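Side-chain contacts in endo-beta-mannanase (Rhizomucor miehei, PDB 4QP0), which probably catalyses the random hydrolysis of internal beta-1,4-mannosidic linkages in mannans, galactomannans and glucomannans: residues Ser3-Ser8 against Phe12-Lys17; Leu257-Trp262 against Pro307-Thr312; Phe336-Cys339 against Asp344-Thr347. All blocks are in the same frame, centred on the assembly; numbering follows the deposited sequence.

Contact 1 of 3, residues Ser3-Ser8 against Phe12-Lys17; sequences SFVQTS and FTLDGK
Gln6 and Thr13 face each other as an antiparallel hydrogen-bonded pair, and the tightest packing of the contact gathers around them. The bonds from Gln6 N to Thr13 O and from Thr13 N to Gln6 O each span 2.8 Å. The short strand segments 6-8 and 12-14 run at 123° to each other, well short of antiparallel. On the face carrying these two residues, the Thr13 methyl CG2 lies against Gln6 CB at 3.5 Å. The hydroxyl of the same threonine is turned elsewhere: Thr13 OG1 sits anti to the backbone N (chi1 -176°) and gives a 2.8 Å bond to Lys17 O, which also accepts from Leu14 N and so has two grips on it at the type II' turn Leu14-Lys17.

The other face belongs to Thr7 and Phe12, the adjoining non-hydrogen-bonded pair. Gln6 O meets the Phe12 ring at its edge, and Thr7 CG2 approaches obliquely, 4.0 Å from Phe12 CD1. Val5 CG2 and Leu14 CD1 add a further apolar touch at 3.9 Å.

Toward the exposed end, pairing gives way to mere proximity. Ser3 CB comes within 3.3 Å of Asp15 OD1, yet Ser3 OG is 4.1 Å from that same oxygen, too far for a hydrogen bond between them. Farther in, the Phe12 ring meets Phe168 and Phe252 edge-to-face and rests on Leu214 and Pro288. Residues at or just before the starts of barrel strands thus receive it, the arrangement of an N-terminal beta hairpin closing the bottom of a TIM barrel.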
loop_
_atom_site.group_PDB
_atom_site.type_symbol
_atom_site.label_atom_id
_atom_site.label_comp_id
_atom_site.label_asym_id
_atom_site.label_seq_id
_atom_site.Cartn_x
_atom_site.Cartn_y
_atom_site.Cartn_z
ATOM N N SER A 3 19.105 -9.491 1.676
ATOM C CA SER A 3 19.005 -8.843 3.018
ATOM C C SER A 3 17.598 -8.261 3.214
ATOM O O SER A 3 16.744 -8.403 2.335
ATOM C CB SER A 3 20.071 -7.749 3.148
ATOM O OG SER A 3 20.268 -7.371 4.501
ATOM N N PHE A 4 17.360 -7.637 4.369
ATOM C CA PHE A 4 16.121 -6.893 4.625
ATOM C C PHE A 4 16.257 -5.476 4.077
ATOM O O PHE A 4 17.292 -4.834 4.276
ATOM C CB PHE A 4 15.822 -6.798 6.129
ATOM C CG PHE A 4 15.330 -8.078 6.748
ATOM C CD1 PHE A 4 14.050 -8.550 6.488
ATOM C CD2 PHE A 4 16.144 -8.800 7.620
ATOM C CE1 PHE A 4 13.599 -9.727 7.066
ATOM C CE2 PHE A 4 15.696 -9.977 8.202
ATOM C CZ PHE A 4 14.420 -10.442 7.923
ATOM N N VAL A 5 15.213 -4.990 3.403
ATOM C CA VAL A 5 15.135 -3.584 2.981
ATOM C C VAL A 5 15.256 -2.650 4.180
ATOM O O VAL A 5 14.599 -2.843 5.201
ATOM C CB VAL A 5 13.826 -3.279 2.226
ATOM C CG1 VAL A 5 13.682 -1.784 1.972
ATOM C CG2 VAL A 5 13.791 -4.036 0.914
ATOM N N GLN A 6 16.108 -1.644 4.050
ATOM C CA GLN A 6 16.343 -0.699 5.130
ATOM C C GLN A 6 16.215 0.744 4.653
ATOM O O GLN A 6 15.898 0.998 3.498
ATOM C CB GLN A 6 17.707 -0.959 5.774
ATOM C CG GLN A 6 17.782 -2.301 6.484
ATOM C CD GLN A 6 19.040 -2.455 7.296
ATOM O OE1 GLN A 6 20.118 -2.027 6.878
ATOM N NE2 GLN A 6 18.917 -3.071 8.470
ATOM N N THR A 7 16.440 1.686 5.559
ATOM C CA THR A 7 16.427 3.097 5.215
ATOM C C THR A 7 17.694 3.756 5.727
ATOM O O THR A 7 18.141 3.492 6.849
ATOM C CB THR A 7 15.224 3.838 5.821
ATOM O OG1 THR A 7 15.264 3.740 7.256
ATOM C CG2 THR A 7 13.901 3.281 5.281
ATOM N N SER A 8 18.269 4.603 4.882
ATOM C CA SER A 8 19.393 5.447 5.261
ATOM C C SER A 8 19.055 6.858 4.806
ATOM O O SER A 8 19.181 7.190 3.623
ATOM C CB SER A 8 20.686 4.948 4.609
ATOM O OG SER A 8 21.791 5.734 5.017
ATOM N N PHE A 12 15.943 4.361 0.363
ATOM C CA PHE A 12 15.832 2.961 0.718
ATOM C C PHE A 12 17.190 2.339 0.471
ATOM O O PHE A 12 17.937 2.799 -0.391
ATOM C CB PHE A 12 14.796 2.253 -0.149
ATOM C CG PHE A 12 13.380 2.569 0.218
ATOM C CD1 PHE A 12 12.901 2.321 1.515
ATOM C CD2 PHE A 12 12.512 3.093 -0.729
ATOM C CE1 PHE A 12 11.593 2.610 1.843
ATOM C CE2 PHE A 12 11.203 3.379 -0.403
ATOM C CZ PHE A 12 10.742 3.138 0.886
ATOM N N THR A 13 17.507 1.291 1.224
ATOM C CA THR A 13 18.794 0.636 1.074
ATOM C C THR A 13 18.660 -0.884 1.141
ATOM O O THR A 13 17.964 -1.427 2.004
ATOM C CB THR A 13 19.854 1.212 2.052
ATOM O OG1 THR A 13 21.118 0.600 1.807
ATOM C CG2 THR A 13 19.471 1.006 3.527
ATOM N N LEU A 14 19.297 -1.552 0.186
ATOM C CA LEU A 14 19.339 -3.007 0.146
ATOM C C LEU A 14 20.790 -3.460 0.103
ATOM O O LEU A 14 21.503 -3.208 -0.878
ATOM C CB LEU A 14 18.565 -3.544 -1.061
ATOM C CG LEU A 14 18.145 -5.019 -1.018
ATOM C CD1 LEU A 14 17.425 -5.371 0.282
ATOM C CD2 LEU A 14 17.273 -5.345 -2.217
ATOM N N ASP A 15 21.210 -4.135 1.174
ATOM C CA ASP A 15 22.616 -4.450 1.430
ATOM C C ASP A 15 23.356 -3.147 1.727
ATOM O O ASP A 15 22.951 -2.396 2.619
ATOM C CB ASP A 15 23.262 -5.226 0.267
ATOM C CG ASP A 15 22.617 -6.589 0.033
ATOM O OD1 ASP A 15 22.492 -7.375 1.001
ATOM O OD2 ASP A 15 22.251 -6.882 -1.129
ATOM N N GLY A 16 24.421 -2.871 0.979
ATOM C CA GLY A 16 25.209 -1.662 1.201
ATOM C C GLY A 16 24.725 -0.478 0.390
ATOM O O GLY A 16 25.023 0.675 0.716
ATOM N N LYS A 17 23.957 -0.769 -0.655
ATOM C CA LYS A 17 23.657 0.216 -1.693
ATOM C C LYS A 17 22.284 0.889 -1.543
ATOM O O LYS A 17 21.354 0.296 -0.987
ATOM C CB LYS A 17 23.797 -0.415 -3.089
ATOM C CG LYS A 17 25.146 -1.066 -3.334
ATOM C CD LYS A 17 25.728 -0.651 -4.675
ATOM C CE LYS A 17 27.150 -1.167 -4.838
ATOM N NZ LYS A 17 27.168 -2.611 -5.203
#

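Contact 2 of 3, residues Leu257-Trp262 against Pro307-Thr312; sequences LYPEAW and PVWQGT
Leu257, the last residue of a barrel strand, meets Trp309 methyl-first: CD2 lies over one face of the indole, 3.3 Å from the centroid of the six-membered ring and only 9° off its normal. This is a CH-pi contact, and its closest ring atom is Trp309 CE3, 3.4 Å from Leu257 CD2. With CG anti to the backbone N, chi1 179° sends CG out toward the helix, while the tryptophan comes from the opposite direction. Leu257 CG stays farther back, 3.8 Å from Trp309 CH2.

At Tyr258 the chain turns its side chain away from Trp309. Pro259 brings the segment back to the indole: its CG and CD approach the far end of the benzo ring obliquely, Pro259 CD lying 3.8 Å from Trp309 CH2. Leucine and proline together therefore hold the indole by its six-membered ring. Residues 259-261 then take helical backbone angles without the regular bonds, and this bend carries Trp262 back over Tyr258, whose carbonyl oxygen stands 3.0 Å above the plane of the Trp262 ring, offset toward its rim.

The contact is wholly apolar and buried. Trp309 projects from helix 299-315, touching Tyr294 of the adjacent strand 289-294 and Ser271 on helix 270-284; Leu257, packed on Met291 and Trp274, completes this layer between the barrel wall and its outer helices.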
loop_
_atom_site.group_PDB
_atom_site.type_symbol
_atom_site.label_atom_id
_atom_site.label_comp_id
_atom_site.label_asym_id
_atom_site.label_seq_id
_atom_site.Cartn_x
_atom_site.Cartn_y
_atom_site.Cartn_z
ATOM N N LEU A 257 -1.364 9.113 -6.317
ATOM C CA LEU A 257 -1.690 10.146 -7.296
ATOM C C LEU A 257 -2.849 9.726 -8.198
ATOM O O LEU A 257 -2.720 8.810 -9.009
ATOM C CB LEU A 257 -0.450 10.532 -8.115
ATOM C CG LEU A 257 -0.602 11.594 -9.219
ATOM C CD1 LEU A 257 -1.219 12.878 -8.675
ATOM C CD2 LEU A 257 0.740 11.880 -9.882
ATOM N N TYR A 258 -3.984 10.408 -8.028
ATOM C CA TYR A 258 -5.182 10.197 -8.843
ATOM C C TYR A 258 -5.869 11.529 -9.163
ATOM O O TYR A 258 -6.836 11.917 -8.482
ATOM C CB TYR A 258 -6.154 9.233 -8.143
ATOM C CG TYR A 258 -5.653 7.805 -8.078
ATOM C CD1 TYR A 258 -5.710 6.975 -9.201
ATOM C CD2 TYR A 258 -5.108 7.291 -6.904
ATOM C CE1 TYR A 258 -5.245 5.674 -9.156
ATOM C CE2 TYR A 258 -4.646 5.989 -6.848
ATOM C CZ TYR A 258 -4.716 5.183 -7.978
ATOM O OH TYR A 258 -4.255 3.880 -7.932
ATOM N N PRO A 259 -5.367 12.241 -10.198
ATOM C CA PRO A 259 -5.893 13.576 -10.520
ATOM C C PRO A 259 -7.346 13.579 -10.998
ATOM O O PRO A 259 -8.067 14.538 -10.724
ATOM C CB PRO A 259 -4.958 14.079 -11.627
ATOM C CG PRO A 259 -4.311 12.863 -12.184
ATOM C CD PRO A 259 -4.233 11.870 -11.065
ATOM N N GLU A 260 -7.766 12.518 -11.692
ATOM C CA GLU A 260 -9.142 12.412 -12.200
ATOM C C GLU A 260 -10.142 12.222 -11.066
ATOM O O GLU A 260 -11.169 12.893 -11.028
ATOM C CB GLU A 260 -9.269 11.281 -13.220
ATOM C CG GLU A 260 -8.419 11.478 -14.464
ATOM C CD GLU A 260 -8.430 10.260 -15.369
ATOM O OE1 GLU A 260 -7.791 9.240 -15.021
ATOM O OE2 GLU A 260 -9.079 10.323 -16.437
ATOM N N ALA A 261 -9.820 11.327 -10.133
ATOM C CA ALA A 261 -10.666 11.071 -8.969
ATOM C C ALA A 261 -10.779 12.293 -8.070
ATOM O O ALA A 261 -11.788 12.486 -7.390
ATOM C CB ALA A 261 -10.135 9.884 -8.173
ATOM N N TRP A 262 -9.733 13.113 -8.072
ATOM C CA TRP A 262 -9.656 14.271 -7.193
ATOM C C TRP A 262 -9.996 15.519 -7.944
ATOM O O TRP A 262 -9.998 16.621 -7.380
ATOM C CB TRP A 262 -8.261 14.378 -6.582
ATOM C CG TRP A 262 -7.819 13.138 -5.837
ATOM C CD1 TRP A 262 -8.610 12.090 -5.387
ATOM C CD2 TRP A 262 -6.456 12.787 -5.414
ATOM N NE1 TRP A 262 -7.857 11.141 -4.752
ATOM C CE2 TRP A 262 -6.561 11.497 -4.727
ATOM C CE3 TRP A 262 -5.210 13.383 -5.540
ATOM C CZ2 TRP A 262 -5.454 10.855 -4.191
ATOM C CZ3 TRP A 262 -4.100 12.725 -4.993
ATOM C CH2 TRP A 262 -4.223 11.493 -4.333
ATOM N N PRO A 307 5.437 9.835 -18.512
ATOM C CA PRO A 307 6.826 10.286 -18.689
ATOM C C PRO A 307 7.128 11.583 -17.943
ATOM O O PRO A 307 8.237 11.758 -17.423
ATOM C CB PRO A 307 6.945 10.497 -20.204
ATOM C CG PRO A 307 5.940 9.568 -20.783
ATOM C CD PRO A 307 4.789 9.575 -19.813
ATOM N N VAL A 308 6.138 12.471 -17.880
ATOM C CA VAL A 308 6.275 13.730 -17.161
ATOM C C VAL A 308 6.437 13.458 -15.668
ATOM O O VAL A 308 7.387 13.949 -15.050
ATOM C CB VAL A 308 5.075 14.677 -17.419
ATOM C CG1 VAL A 308 5.281 16.023 -16.731
ATOM C CG2 VAL A 308 4.866 14.879 -18.917
ATOM N N TRP A 309 5.523 12.662 -15.108
ATOM C CA TRP A 309 5.514 12.348 -13.677
ATOM C C TRP A 309 6.744 11.597 -13.266
ATOM O O TRP A 309 7.286 11.819 -12.182
ATOM C CB TRP A 309 4.307 11.498 -13.301
ATOM C CG TRP A 309 2.948 12.136 -13.470
ATOM C CD1 TRP A 309 2.642 13.444 -13.844
ATOM C CD2 TRP A 309 1.649 11.501 -13.222
ATOM N NE1 TRP A 309 1.282 13.644 -13.861
ATOM C CE2 TRP A 309 0.632 12.519 -13.499
ATOM C CE3 TRP A 309 1.241 10.229 -12.818
ATOM C CZ2 TRP A 309 -0.722 12.251 -13.373
ATOM C CZ3 TRP A 309 -0.124 9.975 -12.696
ATOM C CH2 TRP A 309 -1.079 10.963 -12.957
ATOM N N GLN A 310 7.172 10.677 -14.127
ATOM C CA GLN A 310 8.313 9.828 -13.840
ATOM C C GLN A 310 9.621 10.632 -13.881
ATOM O O GLN A 310 10.473 10.485 -12.997
ATOM C CB GLN A 310 8.315 8.613 -14.782
ATOM C CG GLN A 310 7.239 7.586 -14.411
ATOM C CD GLN A 310 7.013 6.499 -15.454
ATOM O OE1 GLN A 310 7.605 6.512 -16.538
ATOM N NE2 GLN A 310 6.139 5.552 -15.131
ATOM N N GLY A 311 9.754 11.498 -14.890
ATOM C CA GLY A 311 10.841 12.474 -14.966
ATOM C C GLY A 311 10.930 13.400 -13.764
ATOM O O GLY A 311 12.021 13.783 -13.354
ATOM N N THR A 312 9.780 13.757 -13.195
ATOM C CA THR A 312 9.732 14.510 -11.932
ATOM C C THR A 312 10.314 13.695 -10.778
ATOM O O THR A 312 11.127 14.206 -10.011
ATOM C CB THR A 312 8.297 14.962 -11.580
ATOM O OG1 THR A 312 7.761 15.709 -12.677
ATOM C CG2 THR A 312 8.279 15.829 -10.321
#

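Contact 3 of 3, residues Phe336-Cys339 against Asp344-Thr347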
loop_
_atom_site.group_PDB
_atom_site.type_symbol
_atom_site.label_atom_id
_atom_site.label_comp_id
_atom_site.label_asym_id
_atom_site.label_seq_id
_atom_site.Cartn_x
_atom_site.Cartn_y
_atom_site.Cartn_z
ATOM N N PHE A 336 -7.181 1.267 -15.298
ATOM C CA PHE A 336 -5.774 1.544 -15.012
ATOM C C PHE A 336 -4.847 0.362 -15.310
ATOM O O PHE A 336 -3.627 0.482 -15.179
ATOM C CB PHE A 336 -5.604 1.945 -13.553
ATOM C CG PHE A 336 -6.384 3.168 -13.148
ATOM C CD1 PHE A 336 -5.927 4.445 -13.465
ATOM C CD2 PHE A 336 -7.556 3.041 -12.414
ATOM C CE1 PHE A 336 -6.636 5.570 -13.072
ATOM C CE2 PHE A 336 -8.269 4.162 -12.015
ATOM C CZ PHE A 336 -7.809 5.429 -12.346
ATOM N N GLY A 337 -5.424 -0.770 -15.704
ATOM C CA GLY A 337 -4.658 -1.989 -15.965
ATOM C C GLY A 337 -3.707 -1.856 -17.142
ATOM O O GLY A 337 -4.120 -1.482 -18.240
ATOM N N ILE A 338 -2.430 -2.147 -16.886
ATOM C CA ILE A 338 -1.372 -2.142 -17.896
ATOM C C ILE A 338 -0.811 -3.556 -18.031
ATOM O O ILE A 338 -0.461 -4.181 -17.031
ATOM C CB ILE A 338 -0.233 -1.160 -17.517
ATOM C CG1 ILE A 338 -0.664 0.286 -17.782
ATOM C CG2 ILE A 338 1.044 -1.473 -18.293
ATOM C CD1 ILE A 338 0.261 1.336 -17.198
ATOM N N CYS A 339 -0.749 -4.059 -19.262
ATOM C CA CYS A 339 -0.193 -5.388 -19.519
ATOM C C CYS A 339 1.279 -5.251 -19.877
ATOM O O CYS A 339 1.711 -4.190 -20.317
ATOM C CB CYS A 339 -0.932 -6.091 -20.662
ATOM S SG CYS A 339 -2.736 -5.941 -20.659
ATOM N N ASP A 344 3.349 -0.017 -26.054
ATOM C CA ASP A 344 3.952 1.205 -25.519
ATOM C C ASP A 344 4.377 1.058 -24.048
ATOM O O ASP A 344 4.358 2.027 -23.279
ATOM C CB ASP A 344 2.999 2.398 -25.699
ATOM C CG ASP A 344 1.593 2.128 -25.161
ATOM O OD1 ASP A 344 1.377 1.079 -24.513
ATOM O OD2 ASP A 344 0.699 2.972 -25.398
ATOM N N ILE A 345 4.772 -0.159 -23.680
ATOM C CA ILE A 345 5.223 -0.482 -22.327
ATOM C C ILE A 345 6.521 0.235 -21.924
ATOM O O ILE A 345 6.716 0.574 -20.757
ATOM C CB ILE A 345 5.332 -2.019 -22.143
ATOM C CG1 ILE A 345 5.407 -2.390 -20.657
ATOM C CG2 ILE A 345 6.473 -2.611 -22.978
ATOM C CD1 ILE A 345 4.217 -1.908 -19.858
ATOM N N ALA A 346 7.394 0.475 -22.900
ATOM C CA ALA A 346 8.652 1.166 -22.662
ATOM C C ALA A 346 8.435 2.566 -22.114
ATOM O O ALA A 346 9.104 2.980 -21.169
ATOM C CB ALA A 346 9.482 1.216 -23.938
ATOM N N THR A 347 7.501 3.300 -22.711
ATOM C CA THR A 347 7.298 4.691 -22.328
ATOM C C THR A 347 6.299 4.884 -21.175
ATOM O O THR A 347 6.283 5.941 -20.552
ATOM C CB THR A 347 6.984 5.601 -23.539
ATOM O OG1 THR A 347 5.822 5.128 -24.218
ATOM C CG2 THR A 347 8.166 5.615 -24.504
#
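Ile338 and Ile345 meet through their methyl groups where the disulfide-bearing loop after the last barrel strand leads into the C-terminal helix 345-358 of the TIM barrel. Ile338 CG2 lies 3.6 Å from Ile345 CD1, the two side chains crossing at an angle, not running alongside. Ile345 CD1 also lies 3.4 Å from Cys339 O, so one methyl covers both a side chain and a peptide carbonyl. The touch is purely van der Waals, and it is small: 78 Å² is buried on the two segments together, and the nearest CA atoms, those of Cys339 and Ile345, are 7.8 Å apart.

The torsions show how the side chains bring the methyl to the loop. In Ile345, CG1 is anti to the backbone N (chi1 -164°), and a second torsion of 58° folds CD1 back toward the loop, although the bond from CA to CB does not itself aim there. Ile338 does point its CB at the helix, and its CG2, also anti to the backbone N, is the branch that arrives first.

One shell farther out, the loop is fixed from several directions. Ile338 pairs through its backbone with Gln325 and Ala327, and its side chain packs on Arg302 and Tyr306 of helix 299-315 and on Val349. Cys339 is tied by its disulfide to Cys330, and its N donates to Asp342 OD2. On the helix side, Asp344 occupies the N-cap position without a capping bond from its side chain, whereas its carbonyl oxygen accepts from Thr348 OG1.

In the fold
From the N terminus, contact 1 closes a hairpin with only three residues between its segments and lays it across the bottom of the barrel before the chain enters the first barrel strand, 17-25. Contact 2 closes a far longer loop, 44 residues, joining the end of strand 253-257 to helix 299-315 past an intervening helix and strand. Contact 3 closes a four-residue loop at the start of the final helix. The three follow in series, neither nested nor crossing. Contact 1 stands apart, its centre about 27 Å from that of contact 2 and about 29 Å from that of contact 3, whereas contacts 2 and 3 touch: Pro307 CG lies 3.6 Å from Thr347 O, joining the last two barrel helices.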